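Dihydrofolate reductase (Moritella profunda, PDB 3IA4) catalyses the NADPH-dependent reduction of 7,8-dihydrofolate to 5,6,7,8-tetrahydrofolate, probably a key step in supplying folate cofactors for glycine, purine and DNA precursor synthesis. Local coordinates at residues E92-G97 against R111-H116; M43-F48 against T67-E72; F32-L37 against E141-D146. One frame throughout, in Å; residues are numbered along the deposited sequence.

Interaction 1. Residues E92-G97 against R111-H116; sequences ELMIIG and RLYLTH. With MTX (methotrexate), chain F.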
loop_
_atom_site.group_PDB
_atom_site.type_symbol
_atom_site.label_atom_id
_atom_site.label_comp_id
_atom_site.label_asym_id
_atom_site.label_seq_id
_atom_site.Cartn_x
_atom_site.Cartn_y
_atom_site.Cartn_z
ATOM N N GLU A 92 -8.985 -11.654 1.593
ATOM C CA GLU A 92 -8.159 -10.518 2.066
ATOM C C GLU A 92 -8.231 -9.398 1.051
ATOM O O GLU A 92 -8.056 -9.633 -0.137
ATOM C CB GLU A 92 -6.729 -11.013 2.178
ATOM C CG GLU A 92 -5.753 -10.053 2.793
ATOM C CD GLU A 92 -4.393 -10.669 2.937
ATOM O OE1 GLU A 92 -4.079 -11.626 2.181
ATOM O OE2 GLU A 92 -3.602 -10.229 3.791
ATOM N N LEU A 93 -8.457 -8.184 1.556
ATOM C CA LEU A 93 -8.505 -6.951 0.780
ATOM C C LEU A 93 -7.150 -6.257 1.045
ATOM O O LEU A 93 -6.697 -6.271 2.197
ATOM C CB LEU A 93 -9.670 -6.157 1.364
ATOM C CG LEU A 93 -10.044 -4.734 1.109
ATOM C CD1 LEU A 93 -8.866 -3.845 1.523
ATOM C CD2 LEU A 93 -10.340 -4.679 -0.338
ATOM N N MET A 94 -6.488 -5.681 0.024
ATOM C CA MET A 94 -5.187 -4.987 0.254
ATOM C C MET A 94 -5.332 -3.494 -0.000
ATOM O O MET A 94 -5.598 -3.099 -1.126
ATOM C CB MET A 94 -4.073 -5.514 -0.677
ATOM C CG MET A 94 -3.830 -7.009 -0.664
ATOM S SD MET A 94 -3.032 -7.585 0.870
ATOM C CE MET A 94 -1.401 -6.915 0.623
ATOM N N ILE A 95 -5.151 -2.666 1.045
ATOM C CA ILE A 95 -5.108 -1.203 0.881
ATOM C C ILE A 95 -3.690 -0.811 0.489
ATOM O O ILE A 95 -2.737 -1.150 1.229
ATOM C CB ILE A 95 -5.504 -0.536 2.195
ATOM C CG1 ILE A 95 -6.988 -0.878 2.603
ATOM C CG2 ILE A 95 -5.234 0.971 2.119
ATOM C CD1 ILE A 95 -8.042 -0.133 1.837
ATOM N N ILE A 96 -3.525 -0.168 -0.658
ATOM C CA ILE A 96 -2.169 -0.002 -1.214
ATOM C C ILE A 96 -1.733 1.445 -1.186
ATOM O O ILE A 96 -0.709 1.813 -1.771
ATOM C CB ILE A 96 -1.991 -0.546 -2.646
ATOM C CG1 ILE A 96 -2.846 0.221 -3.696
ATOM C CG2 ILE A 96 -2.379 -2.036 -2.652
ATOM C CD1 ILE A 96 -2.279 0.105 -5.075
ATOM N N GLY A 97 -2.548 2.287 -0.564
ATOM C CA GLY A 97 -2.157 3.687 -0.356
ATOM C C GLY A 97 -3.181 4.672 -0.911
ATOM O O GLY A 97 -4.172 4.257 -1.494
ATOM N N ARG A 111 -3.889 -6.538 9.289
ATOM C CA ARG A 111 -2.479 -6.819 9.005
ATOM C C ARG A 111 -1.860 -5.604 8.312
ATOM O O ARG A 111 -2.562 -4.900 7.569
ATOM C CB ARG A 111 -2.336 -8.019 8.041
ATOM C CG ARG A 111 -2.846 -9.340 8.562
ATOM C CD ARG A 111 -2.701 -10.333 7.423
ATOM N NE ARG A 111 -2.975 -11.671 7.933
ATOM C CZ ARG A 111 -2.978 -12.739 7.143
ATOM N NH1 ARG A 111 -2.823 -12.575 5.837
ATOM N NH2 ARG A 111 -3.210 -13.950 7.655
ATOM N N LEU A 112 -0.567 -5.393 8.529
ATOM C CA LEU A 112 0.235 -4.453 7.766
ATOM C C LEU A 112 1.337 -5.237 7.099
ATOM O O LEU A 112 2.067 -5.978 7.756
ATOM C CB LEU A 112 0.889 -3.413 8.682
ATOM C CG LEU A 112 -0.132 -2.563 9.480
ATOM C CD1 LEU A 112 0.656 -1.595 10.403
ATOM C CD2 LEU A 112 -1.184 -1.835 8.619
ATOM N N TYR A 113 1.481 -5.063 5.798
ATOM C CA TYR A 113 2.593 -5.650 5.076
ATOM C C TYR A 113 3.567 -4.499 4.873
ATOM O O TYR A 113 3.388 -3.665 3.988
ATOM C CB TYR A 113 2.139 -6.130 3.682
ATOM C CG TYR A 113 1.234 -7.364 3.661
ATOM C CD1 TYR A 113 1.590 -8.443 2.861
ATOM C CD2 TYR A 113 0.017 -7.412 4.345
ATOM C CE1 TYR A 113 0.783 -9.533 2.750
ATOM C CE2 TYR A 113 -0.818 -8.567 4.254
ATOM C CZ TYR A 113 -0.407 -9.592 3.413
ATOM O OH TYR A 113 -1.178 -10.739 3.331
ATOM N N LEU A 114 4.586 -4.404 5.714
ATOM C CA LEU A 114 5.497 -3.274 5.639
ATOM C C LEU A 114 6.847 -3.663 5.050
ATOM O O LEU A 114 7.513 -4.578 5.509
ATOM C CB LEU A 114 5.754 -2.700 7.048
ATOM C CG LEU A 114 4.480 -2.222 7.800
ATOM C CD1 LEU A 114 4.793 -1.561 9.117
ATOM C CD2 LEU A 114 3.680 -1.233 6.912
ATOM N N THR A 115 7.290 -2.879 4.108
ATOM C CA THR A 115 8.704 -2.956 3.717
ATOM C C THR A 115 9.393 -1.759 4.365
ATOM O O THR A 115 8.863 -0.646 4.301
ATOM C CB THR A 115 8.752 -2.786 2.219
ATOM O OG1 THR A 115 8.123 -3.935 1.628
ATOM C CG2 THR A 115 10.224 -2.697 1.713
ATOM N N HIS A 116 10.494 -1.995 5.085
ATOM C CA HIS A 116 11.269 -0.888 5.612
ATOM C C HIS A 116 12.512 -0.766 4.790
ATOM O O HIS A 116 13.282 -1.737 4.683
ATOM C CB HIS A 116 11.644 -1.207 7.058
ATOM C CG HIS A 116 10.457 -1.415 7.929
ATOM N ND1 HIS A 116 9.806 -0.362 8.546
ATOM C CD2 HIS A 116 9.820 -2.543 8.318
ATOM C CE1 HIS A 116 8.804 -0.840 9.274
ATOM N NE2 HIS A 116 8.784 -2.155 9.140
HETATM N N1 MTX F . 5.485 -1.059 -2.324
HETATM C C2 MTX F . 4.851 -1.542 -1.234
HETATM N NA2 MTX F . 5.549 -2.367 -0.431
HETATM N N3 MTX F . 3.551 -1.212 -0.973
HETATM C C4 MTX F . 2.849 -0.393 -1.814
HETATM N NA4 MTX F . 1.616 -0.078 -1.498
HETATM C C4A MTX F . 3.467 0.070 -2.933
HETATM N N5 MTX F . 2.757 0.856 -3.812
HETATM C C6 MTX F . 3.392 1.332 -4.931
HETATM C C7 MTX F . 4.714 1.020 -5.241
HETATM N N8 MTX F . 5.424 0.195 -4.357
HETATM C C8A MTX F . 4.782 -0.259 -3.210
HETATM C C9 MTX F . 2.573 2.226 -5.854
HETATM N N10 MTX F . 3.209 2.458 -7.151
HETATM C CM MTX F . 3.643 3.847 -7.436
HETATM C C11 MTX F . 3.660 -0.604 -9.999
HETATM C C12 MTX F . 4.133 0.673 -10.268
HETATM C C13 MTX F . 3.976 1.688 -9.346
HETATM C C14 MTX F . 3.367 1.416 -8.121
HETATM C C15 MTX F . 2.925 0.119 -7.869
HETATM C C16 MTX F . 2.986 -0.876 -8.807
HETATM C C MTX F . 3.850 -1.736 -10.914
HETATM O O MTX F . 4.002 -1.544 -12.278
HETATM N N MTX F . 3.915 -2.938 -10.346
HETATM C CA MTX F . 3.949 -4.174 -11.074
HETATM C CT MTX F . 2.883 -5.099 -10.530
HETATM O O1 MTX F . 2.542 -5.001 -9.312
HETATM O O2 MTX F . 2.382 -5.969 -11.285
HETATM C CB MTX F . 5.294 -4.896 -10.925
HETATM C CG MTX F . 6.442 -4.064 -11.494
HETATM C CD MTX F . 6.403 -3.886 -13.015
HETATM O OE1 MTX F . 7.313 -3.248 -13.621
HETATM O OE2 MTX F . 5.475 -4.361 -13.703
#
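Glu92 and Met94 meet Arg111 and Tyr113 from two strand segments whose axes come within 8.9 Å and run in the same general direction at 46°. In the central mixed sheet of the dihydrofolate reductase fold, strand 2-9 lies between them, so side chains on one side of the sheet make the contact. Glu92 reaches out with CG anti to the backbone N (chi1 -173°) and the rest of its chain extended, which carries the carboxylate to the far strand. There Tyr113 OH donates to Glu92 OE2 on the syn side in a bond of 2.5 Å. The same oxygen takes a salt bridge from Arg111 NH1 at 3.2 Å, approached from above the carboxylate plane, while Ser4 OG of the middle strand also bonds OE2 and Lys39 pairs with OE1. The buried carboxylate thus has partners at both oxygens, three of them at OE2, which would be expected to stabilise its charge. Farther along, the Ile96 carbonyl O receives a weak bond from methotrexate NA4. Met94, bent at chi2 and chi3, adds a Met-aromatic contact through SD over the Tyr113 ring and lays CE over the ring's centre, a CH-pi contact 3.8 Å from the centroid.

Interaction 2. Residues M43-F48 against T67-E72; sequences MGRNTF and TDYQPE. With NDP (NADPH dihydro-nicotinamide-adenine-dinucleotide phosphate), chain E.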
loop_
_atom_site.group_PDB
_atom_site.type_symbol
_atom_site.label_atom_id
_atom_site.label_comp_id
_atom_site.label_asym_id
_atom_site.label_seq_id
_atom_site.Cartn_x
_atom_site.Cartn_y
_atom_site.Cartn_z
ATOM N N MET A 43 -7.167 1.809 -3.448
ATOM C CA MET A 43 -6.203 2.947 -3.449
ATOM C C MET A 43 -6.934 4.272 -3.582
ATOM O O MET A 43 -8.063 4.358 -4.142
ATOM C CB MET A 43 -5.228 2.770 -4.594
ATOM C CG MET A 43 -5.785 3.074 -5.948
ATOM S SD MET A 43 -4.832 2.313 -7.324
ATOM C CE MET A 43 -5.414 0.584 -7.214
ATOM N N GLY A 44 -6.267 5.333 -3.124
ATOM C CA GLY A 44 -6.796 6.693 -3.362
ATOM C C GLY A 44 -6.508 7.109 -4.780
ATOM O O GLY A 44 -5.650 6.545 -5.481
ATOM N N ARG A 45 -7.207 8.146 -5.206
ATOM C CA ARG A 45 -7.015 8.654 -6.545
ATOM C C ARG A 45 -5.585 9.099 -6.894
ATOM O O ARG A 45 -5.125 8.814 -7.997
ATOM C CB ARG A 45 -8.004 9.794 -6.760
ATOM C CG ARG A 45 -7.872 10.343 -8.157
ATOM C CD ARG A 45 -8.508 11.706 -8.138
ATOM N NE ARG A 45 -8.418 12.410 -9.413
ATOM C CZ ARG A 45 -9.332 13.304 -9.810
ATOM N NH1 ARG A 45 -10.414 13.549 -9.039
ATOM N NH2 ARG A 45 -9.184 13.918 -10.993
ATOM N N ASN A 46 -4.851 9.743 -5.967
ATOM C CA ASN A 46 -3.514 10.174 -6.301
ATOM C C ASN A 46 -2.601 8.971 -6.565
ATOM O O ASN A 46 -1.760 9.003 -7.458
ATOM C CB ASN A 46 -2.878 11.023 -5.189
ATOM C CG ASN A 46 -3.593 12.333 -4.997
ATOM O OD1 ASN A 46 -4.270 12.803 -5.910
ATOM N ND2 ASN A 46 -3.409 12.960 -3.833
ATOM N N THR A 47 -2.754 7.937 -5.733
ATOM C CA THR A 47 -1.957 6.718 -5.908
ATOM C C THR A 47 -2.240 6.085 -7.264
ATOM O O THR A 47 -1.323 5.678 -7.997
ATOM C CB THR A 47 -2.196 5.730 -4.737
ATOM O OG1 THR A 47 -1.578 6.326 -3.572
ATOM C CG2 THR A 47 -1.480 4.416 -5.008
ATOM N N PHE A 48 -3.520 6.012 -7.634
ATOM C CA PHE A 48 -3.793 5.472 -8.975
ATOM C C PHE A 48 -3.051 6.273 -10.052
ATOM O O PHE A 48 -2.525 5.695 -10.988
ATOM C CB PHE A 48 -5.289 5.460 -9.252
ATOM C CG PHE A 48 -5.607 4.984 -10.651
ATOM C CD1 PHE A 48 -5.346 3.680 -11.023
ATOM C CD2 PHE A 48 -6.134 5.863 -11.584
ATOM C CE1 PHE A 48 -5.569 3.259 -12.356
ATOM C CE2 PHE A 48 -6.390 5.439 -12.897
ATOM C CZ PHE A 48 -6.107 4.154 -13.264
ATOM N N THR A 67 -17.450 12.886 -9.348
ATOM C CA THR A 67 -18.507 12.035 -9.911
ATOM C C THR A 67 -18.260 11.662 -11.377
ATOM O O THR A 67 -18.715 10.612 -11.804
ATOM C CB THR A 67 -19.912 12.680 -9.747
ATOM N N ASP A 68 -17.523 12.476 -12.137
ATOM C CA ASP A 68 -17.198 12.099 -13.521
ATOM C C ASP A 68 -15.807 11.445 -13.711
ATOM O O ASP A 68 -15.314 11.300 -14.841
ATOM C CB ASP A 68 -17.404 13.289 -14.469
ATOM N N TYR A 69 -15.181 11.036 -12.609
ATOM C CA TYR A 69 -13.845 10.424 -12.679
ATOM C C TYR A 69 -13.999 8.930 -12.961
ATOM O O TYR A 69 -14.585 8.199 -12.170
ATOM C CB TYR A 69 -13.079 10.650 -11.360
ATOM C CG TYR A 69 -11.656 10.141 -11.382
ATOM C CD1 TYR A 69 -11.320 8.975 -10.714
ATOM C CD2 TYR A 69 -10.662 10.811 -12.085
ATOM C CE1 TYR A 69 -10.008 8.501 -10.742
ATOM C CE2 TYR A 69 -9.350 10.333 -12.110
ATOM C CZ TYR A 69 -9.041 9.195 -11.413
ATOM O OH TYR A 69 -7.741 8.737 -11.388
ATOM N N GLN A 70 -13.510 8.474 -14.107
ATOM C CA GLN A 70 -13.749 7.082 -14.474
ATOM C C GLN A 70 -12.707 6.500 -15.411
ATOM O O GLN A 70 -12.947 6.318 -16.633
ATOM C CB GLN A 70 -15.137 6.888 -15.077
ATOM C CG GLN A 70 -15.366 5.414 -15.403
ATOM C CD GLN A 70 -15.221 4.529 -14.160
ATOM O OE1 GLN A 70 -16.103 4.534 -13.289
ATOM N NE2 GLN A 70 -14.102 3.777 -14.064
ATOM N N PRO A 71 -11.531 6.202 -14.865
ATOM C CA PRO A 71 -10.491 5.618 -15.712
ATOM C C PRO A 71 -10.912 4.232 -16.234
ATOM O O PRO A 71 -11.695 3.507 -15.595
ATOM C CB PRO A 71 -9.280 5.516 -14.761
ATOM C CG PRO A 71 -9.680 6.401 -13.524
ATOM C CD PRO A 71 -11.133 6.235 -13.445
ATOM N N GLU A 72 -10.451 3.879 -17.434
ATOM C CA GLU A 72 -10.712 2.530 -17.937
ATOM C C GLU A 72 -10.083 1.467 -17.027
ATOM O O GLU A 72 -8.932 1.617 -16.581
ATOM C CB GLU A 72 -10.125 2.360 -19.337
HETATM P PA NDP E . -4.120 9.100 -1.998
HETATM O O1A NDP E . -4.514 8.583 -0.639
HETATM O O2A NDP E . -3.475 8.210 -3.014
HETATM O O5B NDP E . -5.370 9.830 -2.760
HETATM C C5B NDP E . -6.186 10.755 -2.011
HETATM C C4B NDP E . -7.381 11.062 -2.905
HETATM O O4B NDP E . -8.285 9.958 -2.766
HETATM C C3B NDP E . -8.220 12.231 -2.331
HETATM O O3B NDP E . -7.672 13.477 -2.750
HETATM C C2B NDP E . -9.623 11.949 -2.843
HETATM O O2B NDP E . -9.696 12.081 -4.266
HETATM C C1B NDP E . -9.650 10.450 -2.622
HETATM N N9A NDP E . -10.202 10.049 -1.311
HETATM C C8A NDP E . -9.511 9.957 -0.165
HETATM N N7A NDP E . -10.284 9.470 0.828
HETATM C C5A NDP E . -11.509 9.225 0.286
HETATM C C6A NDP E . -12.794 8.673 0.738
HETATM N N6A NDP E . -13.018 8.295 2.038
HETATM N N1A NDP E . -13.775 8.590 -0.225
HETATM C C2A NDP E . -13.636 8.920 -1.504
HETATM N N3A NDP E . -12.494 9.424 -1.967
HETATM C C4A NDP E . -11.426 9.584 -1.118
HETATM O O3 NDP E . -3.210 10.430 -1.856
HETATM P PN NDP E . -1.950 10.902 -0.974
HETATM O O1N NDP E . -2.326 10.846 0.461
HETATM O O2N NDP E . -1.458 12.181 -1.548
HETATM O O5D NDP E . -0.902 9.729 -1.172
HETATM C C5D NDP E . -0.192 9.654 -2.399
HETATM C C4D NDP E . 1.305 9.581 -2.117
HETATM O O4D NDP E . 1.636 8.276 -1.513
HETATM C C3D NDP E . 2.187 9.687 -3.370
HETATM O O3D NDP E . 3.387 10.407 -3.030
HETATM C C2D NDP E . 2.575 8.240 -3.677
HETATM O O2D NDP E . 3.816 8.101 -4.413
HETATM C C1D NDP E . 2.713 7.702 -2.279
HETATM N N1N NDP E . 2.545 6.259 -2.139
HETATM C C2N NDP E . 3.522 5.577 -1.539
HETATM C C3N NDP E . 3.358 4.239 -1.281
HETATM C C7N NDP E . 4.484 3.505 -0.621
HETATM O O7N NDP E . 4.285 2.363 -0.262
HETATM N N7N NDP E . 5.639 4.104 -0.315
HETATM C C4N NDP E . 2.130 3.427 -1.660
HETATM C C5N NDP E . 1.141 4.323 -2.234
HETATM C C6N NDP E . 1.391 5.650 -2.491
HETATM P P2B NDP E . -10.788 13.069 -4.951
HETATM O O1X NDP E . -10.750 12.647 -6.354
HETATM O O2X NDP E . -12.029 12.835 -4.160
HETATM O O3X NDP E . -10.297 14.457 -4.647
#
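Arg45 and Phe48, on the first turn of helix 45-51, face Tyr69 and Pro71 in the loop between strands 60-63 and 75-77, beside the adenosine half of NADPH. Gly44, at the N-cap, lies against the cofactor with its CA 3.5 Å from NADPH O5B; a side chain there would collide with that oxygen. Arg45 reaches out with its CG swung away from the backbone N (chi1 -179°) and the chain extended as far as NE. One face of its guanidinium lies on the Tyr69 ring, with planes 29° apart and NE 3.5 Å from Tyr69 CE2, an off-centre cation-pi stack. At its edge and in its plane, NH1 gives a nearly straight bond of 2.9 Å to O1X of the 2'-phosphate, while NE pairs with Glu49. Shortening Arg45 to an alanine is likely to cost the 2'-phosphate this charged partner and Tyr69 its stacking cation. Asn46 follows, its backbone N bonding NADPH O5B and its ND2 bonding O2N at 3.1 Å, and Thr47 grips NADPH O2A through both backbone N and OG1, the latter at 2.7 Å. Phe48 turns back to the loop: its CD2 edge meets Tyr69 OH at 3.3 Å, and CE2 packs on Pro71 CB at 3.4 Å. Pro71 CD lies over the rim of the opposite face of Tyr69. The stack is consistent with the loop helping to orient the arginine that binds the 2'-phosphate, the group distinguishing NADPH from NADH, while the N-H groups of Asn46 and Thr47 at the helix start, where the dipole is positive, are likely to stabilise the diphosphate.

Interaction 3. Residues F32-L37 against E141-D146; sequences FKRATL and ESYAAD. With MTX (methotrexate), chain F.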
loop_
_atom_site.group_PDB
_atom_site.type_symbol
_atom_site.label_atom_id
_atom_site.label_comp_id
_atom_site.label_asym_id
_atom_site.label_seq_id
_atom_site.Cartn_x
_atom_site.Cartn_y
_atom_site.Cartn_z
ATOM N N PHE A 32 5.935 -6.089 -3.886
ATOM C CA PHE A 32 4.554 -5.611 -3.867
ATOM C C PHE A 32 3.666 -6.527 -4.747
ATOM O O PHE A 32 2.530 -6.929 -4.399
ATOM C CB PHE A 32 4.533 -4.153 -4.366
ATOM C CG PHE A 32 3.180 -3.641 -4.726
ATOM C CD1 PHE A 32 2.315 -3.136 -3.734
ATOM C CD2 PHE A 32 2.733 -3.664 -6.043
ATOM C CE1 PHE A 32 1.077 -2.667 -4.057
ATOM C CE2 PHE A 32 1.470 -3.234 -6.364
ATOM C CZ PHE A 32 0.643 -2.681 -5.393
ATOM N N LYS A 33 4.171 -6.818 -5.915
ATOM C CA LYS A 33 3.402 -7.692 -6.812
ATOM C C LYS A 33 3.124 -9.071 -6.208
ATOM O O LYS A 33 1.971 -9.550 -6.241
ATOM C CB LYS A 33 4.152 -7.842 -8.131
ATOM C CG LYS A 33 3.303 -8.601 -9.167
ATOM C CD LYS A 33 4.236 -8.953 -10.341
ATOM C CE LYS A 33 3.497 -9.740 -11.414
ATOM N NZ LYS A 33 3.082 -8.848 -12.558
ATOM N N ARG A 34 4.145 -9.732 -5.649
ATOM C CA ARG A 34 3.916 -11.022 -5.039
ATOM C C ARG A 34 2.847 -10.947 -3.937
ATOM O O ARG A 34 2.051 -11.896 -3.722
ATOM C CB ARG A 34 5.188 -11.590 -4.397
ATOM C CG ARG A 34 6.380 -11.803 -5.296
ATOM C CD ARG A 34 7.452 -12.591 -4.505
ATOM N NE ARG A 34 8.260 -11.777 -3.576
ATOM C CZ ARG A 34 9.305 -11.040 -3.973
ATOM N NH1 ARG A 34 9.626 -10.994 -5.258
ATOM N NH2 ARG A 34 10.017 -10.332 -3.101
ATOM N N ALA A 35 2.827 -9.826 -3.214
ATOM C CA ALA A 35 1.972 -9.753 -2.057
ATOM C C ALA A 35 0.522 -9.404 -2.387
ATOM O O ALA A 35 -0.398 -9.652 -1.584
ATOM C CB ALA A 35 2.542 -8.710 -0.991
ATOM N N THR A 36 0.330 -8.822 -3.565
ATOM C CA THR A 36 -0.992 -8.327 -3.947
ATOM C C THR A 36 -1.656 -9.142 -5.089
ATOM O O THR A 36 -2.874 -9.052 -5.248
ATOM C CB THR A 36 -0.964 -6.855 -4.369
ATOM O OG1 THR A 36 -0.063 -6.688 -5.461
ATOM C CG2 THR A 36 -0.479 -5.968 -3.167
ATOM N N LEU A 37 -0.877 -9.898 -5.867
ATOM C CA LEU A 37 -1.505 -10.653 -6.977
ATOM C C LEU A 37 -2.606 -11.547 -6.459
ATOM O O LEU A 37 -2.487 -12.178 -5.411
ATOM C CB LEU A 37 -0.498 -11.503 -7.713
ATOM C CG LEU A 37 0.137 -10.860 -8.930
ATOM C CD1 LEU A 37 1.181 -11.863 -9.453
ATOM C CD2 LEU A 37 -0.877 -10.505 -10.065
ATOM N N GLU A 141 11.231 -11.040 5.825
ATOM C CA GLU A 141 12.266 -11.360 4.816
ATOM C C GLU A 141 13.252 -10.194 4.772
ATOM O O GLU A 141 12.835 -9.059 4.874
ATOM C CB GLU A 141 11.609 -11.561 3.432
ATOM C CG GLU A 141 10.463 -12.591 3.416
ATOM C CD GLU A 141 9.579 -12.596 2.131
ATOM O OE1 GLU A 141 8.906 -13.642 1.900
ATOM O OE2 GLU A 141 9.532 -11.581 1.369
ATOM N N SER A 142 14.555 -10.458 4.650
ATOM C CA SER A 142 15.588 -9.405 4.501
ATOM C C SER A 142 16.169 -9.394 3.097
ATOM O O SER A 142 16.397 -10.475 2.514
ATOM C CB SER A 142 16.758 -9.711 5.444
ATOM O OG SER A 142 16.656 -8.941 6.606
ATOM N N TYR A 143 16.456 -8.208 2.575
ATOM C CA TYR A 143 16.985 -8.058 1.214
ATOM C C TYR A 143 18.170 -7.093 1.164
ATOM O O TYR A 143 18.001 -5.860 1.098
ATOM C CB TYR A 143 15.900 -7.560 0.258
ATOM C CG TYR A 143 14.689 -8.440 0.136
ATOM C CD1 TYR A 143 13.584 -8.266 0.961
ATOM C CD2 TYR A 143 14.607 -9.422 -0.866
ATOM C CE1 TYR A 143 12.469 -9.071 0.838
ATOM C CE2 TYR A 143 13.474 -10.225 -0.994
ATOM C CZ TYR A 143 12.413 -10.045 -0.139
ATOM O OH TYR A 143 11.264 -10.819 -0.231
ATOM N N ALA A 144 19.394 -7.621 1.168
ATOM C CA ALA A 144 20.551 -6.724 1.156
ATOM C C ALA A 144 20.647 -6.026 -0.211
ATOM O O ALA A 144 20.228 -6.574 -1.238
ATOM C CB ALA A 144 21.853 -7.502 1.467
ATOM N N ALA A 145 21.175 -4.816 -0.174
ATOM C CA ALA A 145 21.416 -4.014 -1.404
ATOM C C ALA A 145 22.188 -4.861 -2.444
ATOM O O ALA A 145 23.048 -5.654 -2.086
ATOM C CB ALA A 145 22.230 -2.814 -1.049
ATOM N N ASP A 146 21.891 -4.646 -3.719
ATOM C CA ASP A 146 22.655 -5.335 -4.802
ATOM C C ASP A 146 22.854 -4.385 -5.989
ATOM O O ASP A 146 22.577 -3.196 -5.883
ATOM C CB ASP A 146 21.987 -6.649 -5.243
ATOM C CG ASP A 146 20.595 -6.472 -5.897
ATOM O OD1 ASP A 146 20.245 -5.372 -6.371
ATOM O OD2 ASP A 146 19.836 -7.484 -6.010
HETATM N N1 MTX F . 5.485 -1.059 -2.324
HETATM C C2 MTX F . 4.851 -1.542 -1.234
HETATM N NA2 MTX F . 5.549 -2.367 -0.431
HETATM N N3 MTX F . 3.551 -1.212 -0.973
HETATM C C4 MTX F . 2.849 -0.393 -1.814
HETATM N NA4 MTX F . 1.616 -0.078 -1.498
HETATM C C4A MTX F . 3.467 0.070 -2.933
HETATM N N5 MTX F . 2.757 0.856 -3.812
HETATM C C6 MTX F . 3.392 1.332 -4.931
HETATM C C7 MTX F . 4.714 1.020 -5.241
HETATM N N8 MTX F . 5.424 0.195 -4.357
HETATM C C8A MTX F . 4.782 -0.259 -3.210
HETATM C C9 MTX F . 2.573 2.226 -5.854
HETATM N N10 MTX F . 3.209 2.458 -7.151
HETATM C CM MTX F . 3.643 3.847 -7.436
HETATM C C11 MTX F . 3.660 -0.604 -9.999
HETATM C C12 MTX F . 4.133 0.673 -10.268
HETATM C C13 MTX F . 3.976 1.688 -9.346
HETATM C C14 MTX F . 3.367 1.416 -8.121
HETATM C C15 MTX F . 2.925 0.119 -7.869
HETATM C C16 MTX F . 2.986 -0.876 -8.807
HETATM C C MTX F . 3.850 -1.736 -10.914
HETATM O O MTX F . 4.002 -1.544 -12.278
HETATM N N MTX F . 3.915 -2.938 -10.346
HETATM C CA MTX F . 3.949 -4.174 -11.074
HETATM C CT MTX F . 2.883 -5.099 -10.530
HETATM O O1 MTX F . 2.542 -5.001 -9.312
HETATM O O2 MTX F . 2.382 -5.969 -11.285
HETATM C CB MTX F . 5.294 -4.896 -10.925
HETATM C CG MTX F . 6.442 -4.064 -11.494
HETATM C CD MTX F . 6.403 -3.886 -13.015
HETATM O OE1 MTX F . 7.313 -3.248 -13.621
HETATM O OE2 MTX F . 5.475 -4.361 -13.703
#
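Tyr143 meets Arg34 across the outside of the dihydrofolate reductase fold, where the long side chain of Arg34 on helix 26-36 spans to edge strand 135-143 of the mixed sheet. Glu141 comes first along the strand segment. Its carboxylate accepts a bond from the hydroxyl two residues on, with Tyr143 OH 2.5 Å from Glu141 OE2, so short that the exact length is doubtful. Arg34 NH2 stays 4.7 Å from Glu141 OE2, so the opposite charges are near without forming a salt bridge. Tyr143, next in the contact, has CG anti to its carbonyl carbon (chi1 -59°), which sends its hydroxyl toward the helix; its ring also meets that of Tyr153 on the neighbouring strand. Arg34 arrives from the opposite direction, its chain bent at chi3, and its guanidinium lies 33° from the plane of the tyrosine ring. The approach is oblique, and the bond from NH2 is weak because it is long and bent. Just before Arg34 the helix turns two side chains to the inhibitor: Phe32 lies against the pteridine, with CD1 3.4 Å from methotrexate C4, and Lys33 NZ bonds methotrexate O2. The one direct link between the two segments is therefore made at the surface, away from the pocket, through Arg34 NH2 and Tyr143 OH, 3.2 Å apart with an N-H...O angle of 127°.

The three contacts grade from core to surface. Interaction 1 is buried near the centre of the chain, and its chemistry is a carboxylate gripped by several partners beside a methionine-aromatic contact; interaction 2 is partly buried and builds on stacking beside a phosphate; interaction 3 lies at the surface and rests on one weak bond. All reach the same sheet. Interactions 1 and 2 meet on neighbouring strands, where Gly97 O lies 2.9 Å from Gly44 N, a probable hydrogen bond. Interactions 1 and 3 share methotrexate and pack together, with Ile96 CG2 3.8 Å from Phe32 CE1. Interactions 2 and 3 do not touch and lie on opposite sides of the chain's centre.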